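Local structure of acetyltransferase, GNAT family (Colwellia psychrerythraea, 3IWG) at residues A[8-13]-A[52-57]; A[56-61]-A[92-97]; A[86-91]-A[114-119]. The protein probably transfers acyl groups, as expected of a GNAT-family acetyltransferase. All coordinates share one frame; numbering follows the deposited sequence.

Interaction 1. Residues A[8-13]-A[52-57]; sequences KTIESL and KNLVGF
Apolar packing between Ile10 and Leu54 forms the first half of this surface contact. The two side chains reach toward each other tip to tip, CD1 of Ile10 lying 4.2 Å from CD2 of Leu54. Leu54 holds its CG anti to the backbone N (chi1 -176°), which brings CD2 within packing distance of Ile10. Leu16 touches both residues and Tyr49 lies against both as well, while Leu19 of helix 17-26 packs on Leu54, so Leu54 links the pair to that helix.

The second half brings two lysines together. Lys8 bends at chi3 and Lys52 at chi4, and their chains cross obliquely, with NZ of Lys8 3.8 Å from CE of Lys52. The ammonium nitrogens, Lys8 NZ and Lys52 NZ, stand 4.6 Å apart, a like-charged approach that would probably cost some energy. Lys8 also makes a cation-pi contact with Tyr49, which may offset part of that cost.

No hydrogen bond joins the segments directly. Lys8 and Ile10 pair through their backbones with Gly47 and His45, whereas Val55 and Gly56 both face Phe48 in a classic beta bulge. Side chains from the end of strand 6-9 and the start of strand 53-60 thus meet over strand 44-50, at the edge of the antiparallel part of the N-terminal GNAT sheet.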
# COMPACT_ATOMS: atom_id res chain seq x y z
N LYS A 8 -6.01 13.28 -27.58
CA LYS A 8 -4.77 13.74 -26.96
C LYS A 8 -4.54 12.90 -25.72
O LYS A 8 -5.47 12.50 -25.04
CB LYS A 8 -4.82 15.23 -26.54
CG LYS A 8 -4.59 16.28 -27.61
CD LYS A 8 -4.43 17.74 -26.99
CE LYS A 8 -5.03 18.86 -27.94
NZ LYS A 8 -4.50 20.28 -27.78
N THR A 9 -3.29 12.65 -25.42
CA THR A 9 -2.90 11.91 -24.25
C THR A 9 -3.20 12.87 -23.06
O THR A 9 -3.18 14.09 -23.23
CB THR A 9 -1.41 11.49 -24.40
OG1 THR A 9 -1.23 10.13 -24.01
CG2 THR A 9 -0.50 12.41 -23.62
N ILE A 10 -3.53 12.34 -21.89
CA ILE A 10 -3.81 13.20 -20.73
C ILE A 10 -2.89 12.84 -19.56
O ILE A 10 -2.90 11.70 -19.10
CB ILE A 10 -5.27 13.02 -20.30
CG1 ILE A 10 -6.17 13.64 -21.38
CG2 ILE A 10 -5.52 13.58 -18.90
CD1 ILE A 10 -7.20 14.61 -20.86
N GLU A 11 -2.10 13.79 -19.05
CA GLU A 11 -1.19 13.44 -17.93
C GLU A 11 -1.83 13.63 -16.54
O GLU A 11 -1.68 12.75 -15.64
CB GLU A 11 0.14 14.19 -18.00
CG GLU A 11 1.20 13.47 -18.87
CD GLU A 11 0.95 13.63 -20.37
OE1 GLU A 11 0.83 12.59 -21.08
OE2 GLU A 11 0.86 14.77 -20.84
N SER A 12 -2.55 14.75 -16.38
CA SER A 12 -3.09 15.09 -15.07
C SER A 12 -4.55 14.72 -15.05
O SER A 12 -5.37 15.31 -15.76
CB SER A 12 -2.88 16.58 -14.74
OG SER A 12 -3.06 16.85 -13.36
N LEU A 13 -4.85 13.70 -14.26
CA LEU A 13 -6.22 13.19 -14.08
C LEU A 13 -7.20 14.27 -13.53
O LEU A 13 -8.42 14.13 -13.64
CB LEU A 13 -6.19 11.94 -13.20
CG LEU A 13 -5.92 10.62 -13.93
CD1 LEU A 13 -4.88 10.75 -15.07
CD2 LEU A 13 -5.53 9.54 -12.96
N LYS A 52 -10.77 22.18 -29.18
CA LYS A 52 -9.94 22.51 -28.02
C LYS A 52 -10.73 22.66 -26.71
O LYS A 52 -10.21 23.20 -25.71
CB LYS A 52 -9.05 23.73 -28.31
CG LYS A 52 -7.58 23.54 -27.88
CD LYS A 52 -6.62 24.50 -28.63
CE LYS A 52 -5.23 23.87 -28.81
NZ LYS A 52 -4.11 24.84 -28.56
N ASN A 53 -11.97 22.16 -26.70
CA ASN A 53 -12.64 21.85 -25.43
C ASN A 53 -12.71 20.33 -25.16
O ASN A 53 -13.15 19.54 -26.01
CB ASN A 53 -14.05 22.48 -25.33
CG ASN A 53 -14.67 22.32 -23.91
OD1 ASN A 53 -15.88 22.14 -23.77
ND2 ASN A 53 -13.81 22.35 -22.87
N LEU A 54 -12.30 19.95 -23.97
CA LEU A 54 -12.32 18.56 -23.53
C LEU A 54 -13.74 18.04 -23.25
O LEU A 54 -14.29 18.28 -22.18
CB LEU A 54 -11.49 18.46 -22.25
CG LEU A 54 -11.28 17.09 -21.63
CD1 LEU A 54 -10.68 16.15 -22.68
CD2 LEU A 54 -10.36 17.29 -20.38
N VAL A 55 -14.32 17.29 -24.19
CA VAL A 55 -15.73 16.84 -24.09
C VAL A 55 -15.94 15.32 -23.86
O VAL A 55 -17.09 14.82 -23.84
CB VAL A 55 -16.49 17.27 -25.34
CG1 VAL A 55 -16.29 18.79 -25.54
CG2 VAL A 55 -16.03 16.49 -26.56
N GLY A 56 -14.83 14.59 -23.70
CA GLY A 56 -14.88 13.18 -23.32
C GLY A 56 -13.52 12.57 -23.09
O GLY A 56 -12.50 13.23 -23.31
N PHE A 57 -13.49 11.30 -22.70
CA PHE A 57 -12.23 10.60 -22.43
C PHE A 57 -12.34 9.06 -22.49
O PHE A 57 -13.43 8.48 -22.45
CB PHE A 57 -11.69 10.98 -21.03
CG PHE A 57 -12.36 10.21 -19.94
CD1 PHE A 57 -13.55 10.64 -19.40
CD2 PHE A 57 -11.84 9.01 -19.52
CE1 PHE A 57 -14.19 9.89 -18.40
CE2 PHE A 57 -12.47 8.26 -18.55
CZ PHE A 57 -13.64 8.69 -18.00

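Interaction 2. Residues A[56-61]-A[92-97]; sequences GFCCVN and SVIGEV
This is a buried, wholly apolar contact in the N-terminal GNAT domain, where the loop between helix 76-87 and strand 99-103 lies against one face of strand 53-60. It belongs to the strand-helix-strand part of the GNAT fold: the chain leaves strand 65-71, runs through the helix and returns as strand 99-103, parallel to strand 65-71. The returning loop covers the neighbouring strand with Ile94 and Val97, and no hydrogen bond crosses between the segments.

Two residues of the strand, Cys58 and Val60, point their side chains toward the loop, two positions apart on the same face. Ile94 meets both with different branches. Its CD1 reaches the sulfur of Cys58, SG, at 4.1 Å, while its CG2 faces Val60. With CG1 anti to the carbonyl carbon (chi1 -64°) and CG2 anti to the backbone N, Ile94 spreads its two branches so that each takes one strand residue.

Other parts of the fold close in around this core. Phe46 of strand 44-50 and Ile7 of strand 6-9 touch Ile94, and Leu66 of strand 65-71 touches both Val60 and Val97. The loop has its own polar support: Ser91 OG is hydrogen-bonded to the backbone N of Ile94, and Gln89 NE2 to the carbonyl O of Val97.

Val60 uses a single methyl for both loop residues, its CG2 standing 4.1 Å from CG2 of Ile94 and 4.3 Å from CG2 of Val97.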
# COMPACT_ATOMS: atom_id res chain seq x y z
N GLY A 56 -14.83 14.59 -23.70
CA GLY A 56 -14.88 13.18 -23.32
C GLY A 56 -13.52 12.57 -23.09
O GLY A 56 -12.50 13.23 -23.31
N PHE A 57 -13.49 11.30 -22.70
CA PHE A 57 -12.23 10.60 -22.43
C PHE A 57 -12.34 9.06 -22.49
O PHE A 57 -13.43 8.48 -22.45
CB PHE A 57 -11.69 10.98 -21.03
CG PHE A 57 -12.36 10.21 -19.94
CD1 PHE A 57 -13.55 10.64 -19.40
CD2 PHE A 57 -11.84 9.01 -19.52
CE1 PHE A 57 -14.19 9.89 -18.40
CE2 PHE A 57 -12.47 8.26 -18.55
CZ PHE A 57 -13.64 8.69 -18.00
N CYS A 58 -11.19 8.40 -22.53
CA CYS A 58 -11.16 6.97 -22.30
C CYS A 58 -9.86 6.60 -21.61
O CYS A 58 -8.96 7.42 -21.52
CB CYS A 58 -11.32 6.20 -23.61
SG CYS A 58 -9.92 6.19 -24.66
N CYS A 59 -9.79 5.37 -21.10
CA CYS A 59 -8.51 4.83 -20.59
C CYS A 59 -8.24 3.40 -20.99
O CYS A 59 -9.17 2.55 -21.10
CB CYS A 59 -8.37 5.05 -19.08
SG CYS A 59 -9.48 4.12 -18.10
N VAL A 60 -6.98 3.14 -21.31
CA VAL A 60 -6.57 1.85 -21.84
C VAL A 60 -5.52 1.30 -20.90
O VAL A 60 -4.53 1.96 -20.62
CB VAL A 60 -5.97 1.97 -23.24
CG1 VAL A 60 -5.52 0.59 -23.80
CG2 VAL A 60 -6.93 2.71 -24.18
N ASN A 61 -5.73 0.09 -20.40
CA ASN A 61 -4.76 -0.53 -19.55
C ASN A 61 -3.55 -1.02 -20.34
O ASN A 61 -3.47 -0.87 -21.56
CB ASN A 61 -5.42 -1.64 -18.66
CG ASN A 61 -5.66 -2.96 -19.38
OD1 ASN A 61 -5.32 -3.17 -20.54
ND2 ASN A 61 -6.27 -3.87 -18.66
N SER A 92 -4.10 7.18 -34.23
CA SER A 92 -2.67 7.42 -34.19
C SER A 92 -2.19 7.39 -32.73
O SER A 92 -1.28 6.66 -32.35
CB SER A 92 -2.36 8.79 -34.83
OG SER A 92 -3.26 9.06 -35.90
N VAL A 93 -2.88 8.18 -31.91
CA VAL A 93 -2.39 8.51 -30.59
C VAL A 93 -2.65 7.35 -29.61
O VAL A 93 -1.73 6.92 -28.91
CB VAL A 93 -2.95 9.91 -30.15
CG1 VAL A 93 -4.02 10.43 -31.15
CG2 VAL A 93 -3.44 9.90 -28.71
N ILE A 94 -3.87 6.82 -29.61
CA ILE A 94 -4.25 5.74 -28.69
C ILE A 94 -3.59 4.43 -29.07
O ILE A 94 -3.22 3.64 -28.20
CB ILE A 94 -5.77 5.50 -28.66
CG1 ILE A 94 -6.50 6.72 -28.11
CG2 ILE A 94 -6.07 4.25 -27.84
CD1 ILE A 94 -8.04 6.67 -28.27
N GLY A 95 -3.45 4.19 -30.37
CA GLY A 95 -2.75 3.02 -30.87
C GLY A 95 -3.61 1.77 -30.90
O GLY A 95 -4.83 1.84 -30.90
N GLU A 96 -2.95 0.63 -30.92
CA GLU A 96 -3.64 -0.65 -31.08
C GLU A 96 -4.35 -1.04 -29.78
O GLU A 96 -3.71 -1.31 -28.79
CB GLU A 96 -2.66 -1.74 -31.56
CG GLU A 96 -2.94 -3.16 -31.03
CD GLU A 96 -2.71 -4.27 -32.06
OE1 GLU A 96 -1.67 -4.21 -32.78
OE2 GLU A 96 -3.55 -5.19 -32.14
N VAL A 97 -5.67 -1.06 -29.81
CA VAL A 97 -6.47 -1.50 -28.68
C VAL A 97 -7.07 -2.86 -29.00
O VAL A 97 -7.63 -3.06 -30.08
CB VAL A 97 -7.58 -0.52 -28.42
CG1 VAL A 97 -8.47 -1.05 -27.31
CG2 VAL A 97 -7.00 0.84 -28.05

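Interaction 3. Residues A[86-91]-A[114-119]; sequences ISQQNS and LDNSAT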
# COMPACT_ATOMS: atom_id res chain seq x y z
N ILE A 86 -11.31 4.02 -32.95
CA ILE A 86 -10.43 3.55 -31.87
C ILE A 86 -10.40 2.03 -31.81
O ILE A 86 -9.31 1.47 -31.69
CB ILE A 86 -10.82 4.13 -30.49
CG1 ILE A 86 -10.82 5.66 -30.51
CG2 ILE A 86 -9.83 3.68 -29.43
CD1 ILE A 86 -11.63 6.29 -29.41
N SER A 87 -11.56 1.36 -31.89
CA SER A 87 -11.64 -0.13 -31.89
C SER A 87 -11.04 -0.83 -33.13
O SER A 87 -10.55 -1.96 -33.00
CB SER A 87 -13.08 -0.65 -31.64
OG SER A 87 -14.07 0.05 -32.39
N GLN A 88 -11.10 -0.20 -34.30
CA GLN A 88 -10.39 -0.69 -35.51
C GLN A 88 -8.97 -0.10 -35.66
O GLN A 88 -8.46 0.02 -36.77
CB GLN A 88 -11.20 -0.44 -36.80
CG GLN A 88 -12.08 -1.62 -37.25
CD GLN A 88 -13.36 -1.76 -36.40
OE1 GLN A 88 -13.36 -1.48 -35.18
NE2 GLN A 88 -14.46 -2.19 -37.04
N GLN A 89 -8.36 0.28 -34.53
CA GLN A 89 -6.92 0.58 -34.44
C GLN A 89 -6.41 1.68 -35.37
O GLN A 89 -5.23 1.71 -35.70
CB GLN A 89 -6.13 -0.71 -34.70
CG GLN A 89 -6.73 -1.93 -34.03
CD GLN A 89 -5.68 -2.92 -33.64
OE1 GLN A 89 -4.78 -3.23 -34.43
NE2 GLN A 89 -5.77 -3.42 -32.40
N ASN A 90 -7.30 2.59 -35.75
CA ASN A 90 -6.92 3.72 -36.60
C ASN A 90 -6.62 5.01 -35.80
O ASN A 90 -6.45 6.07 -36.42
CB ASN A 90 -8.02 4.02 -37.63
CG ASN A 90 -8.52 2.78 -38.36
OD1 ASN A 90 -9.68 2.72 -38.77
ND2 ASN A 90 -7.65 1.79 -38.53
N SER A 91 -6.57 4.94 -34.46
CA SER A 91 -6.18 6.10 -33.66
C SER A 91 -4.66 6.16 -33.59
O SER A 91 -4.03 5.31 -32.96
CB SER A 91 -6.76 6.07 -32.24
OG SER A 91 -6.28 7.16 -31.45
N LEU A 114 -20.56 -3.68 -27.77
CA LEU A 114 -21.45 -4.62 -28.47
C LEU A 114 -21.32 -4.44 -29.97
O LEU A 114 -21.05 -5.40 -30.64
CB LEU A 114 -22.91 -4.47 -28.01
CG LEU A 114 -23.13 -5.04 -26.61
CD1 LEU A 114 -24.45 -4.63 -26.00
CD2 LEU A 114 -22.96 -6.56 -26.65
N ASP A 115 -21.43 -3.19 -30.45
CA ASP A 115 -21.38 -2.86 -31.88
C ASP A 115 -20.09 -3.29 -32.53
O ASP A 115 -20.06 -3.73 -33.67
CB ASP A 115 -21.49 -1.32 -32.12
CG ASP A 115 -22.90 -0.73 -31.84
OD1 ASP A 115 -23.87 -1.53 -31.72
OD2 ASP A 115 -23.07 0.52 -31.76
N ASN A 116 -18.99 -3.18 -31.80
CA ASN A 116 -17.71 -3.27 -32.45
C ASN A 116 -16.89 -4.47 -32.10
O ASN A 116 -15.74 -4.55 -32.53
CB ASN A 116 -16.91 -2.03 -32.11
CG ASN A 116 -17.53 -0.82 -32.63
OD1 ASN A 116 -17.35 -0.48 -33.80
ND2 ASN A 116 -18.26 -0.11 -31.77
N SER A 117 -17.44 -5.39 -31.33
CA SER A 117 -16.61 -6.50 -30.83
C SER A 117 -16.89 -7.78 -31.58
O SER A 117 -17.99 -7.98 -32.09
CB SER A 117 -16.84 -6.71 -29.35
OG SER A 117 -16.58 -5.50 -28.66
N ALA A 118 -15.88 -8.63 -31.64
CA ALA A 118 -16.01 -9.92 -32.29
C ALA A 118 -16.53 -10.93 -31.27
O ALA A 118 -17.55 -11.57 -31.50
CB ALA A 118 -14.66 -10.39 -32.84
N THR A 119 -15.80 -11.08 -30.15
CA THR A 119 -16.12 -12.11 -29.16
C THR A 119 -16.20 -11.55 -27.76
O THR A 119 -15.88 -10.36 -27.50
CB THR A 119 -15.10 -13.28 -29.20
OG1 THR A 119 -13.79 -12.76 -28.95
CG2 THR A 119 -15.14 -14.04 -30.57
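Two helix ends meet here, with Ser87 and Asn116 closest along the backbone, their CA atoms 6.9 Å apart. Helix 76-87 finishes in a Schellman motif: Gln89, at positive phi (59°), is its C-prime residue, and the backbone N of Gln89 donates to the carbonyl O of Ile86 at 3.2 Å while Asn90 N reaches Leu85 O. Helix 107-116 ends at Asn116, after which the chain runs straight into strand 117-129 and turns a corner at Ala118. Ala118 and Thr119 both face Glu272 there, a classic beta bulge. The contact therefore joins the C-terminal ends of two helices of the N-terminal GNAT domain, beside the C-terminal strand 262-273.

Ser87 and Asn116 carry the packing, and both point their side chains toward the opposite segment. Neither spends its polar atoms on the other. Ser87 OG is hydrogen-bonded to the carbonyl oxygens of Phe83 and Thr84, one turn or so back in its own helix, and chi1 of 44° turns it toward that backbone. Asn116 is likewise occupied at both ends of its amide: ND2 bonds to Leu112 O within its own helix, and OD1 to Thr84 OG1 of helix 76-87, a polar tie between the helices one turn before Ser87. Phe83 and Phe273 add apolar cover, the former against Asn116 and the latter against Ser87.

What remains between the segments is van der Waals contact, with Ser87 OG 3.5 Å from CB and 3.6 Å from CG of Asn116.

In the fold
All three contacts lie in the N-terminal GNAT domain. Interactions 1 and 2 share Gly56 and Phe57 of strand 53-60, their centres about 11 Å apart, and they meet where Thr9 N approaches CG2 of Val93 at 4.3 Å. Interactions 2 and 3 are about 12 Å apart between centres and joined more firmly: Gln89 NE2 lies 2.9 Å from Glu96 OE2, a probable hydrogen bond, and CG2 of Ile86 packs on CD1 of Ile94 at 3.7 Å. Interactions 1 and 3 do not touch, their nearest atoms being about 7 Å apart. The loop 92-97 thus connects strands 6-9 and 53-60 to the end of helix 76-87.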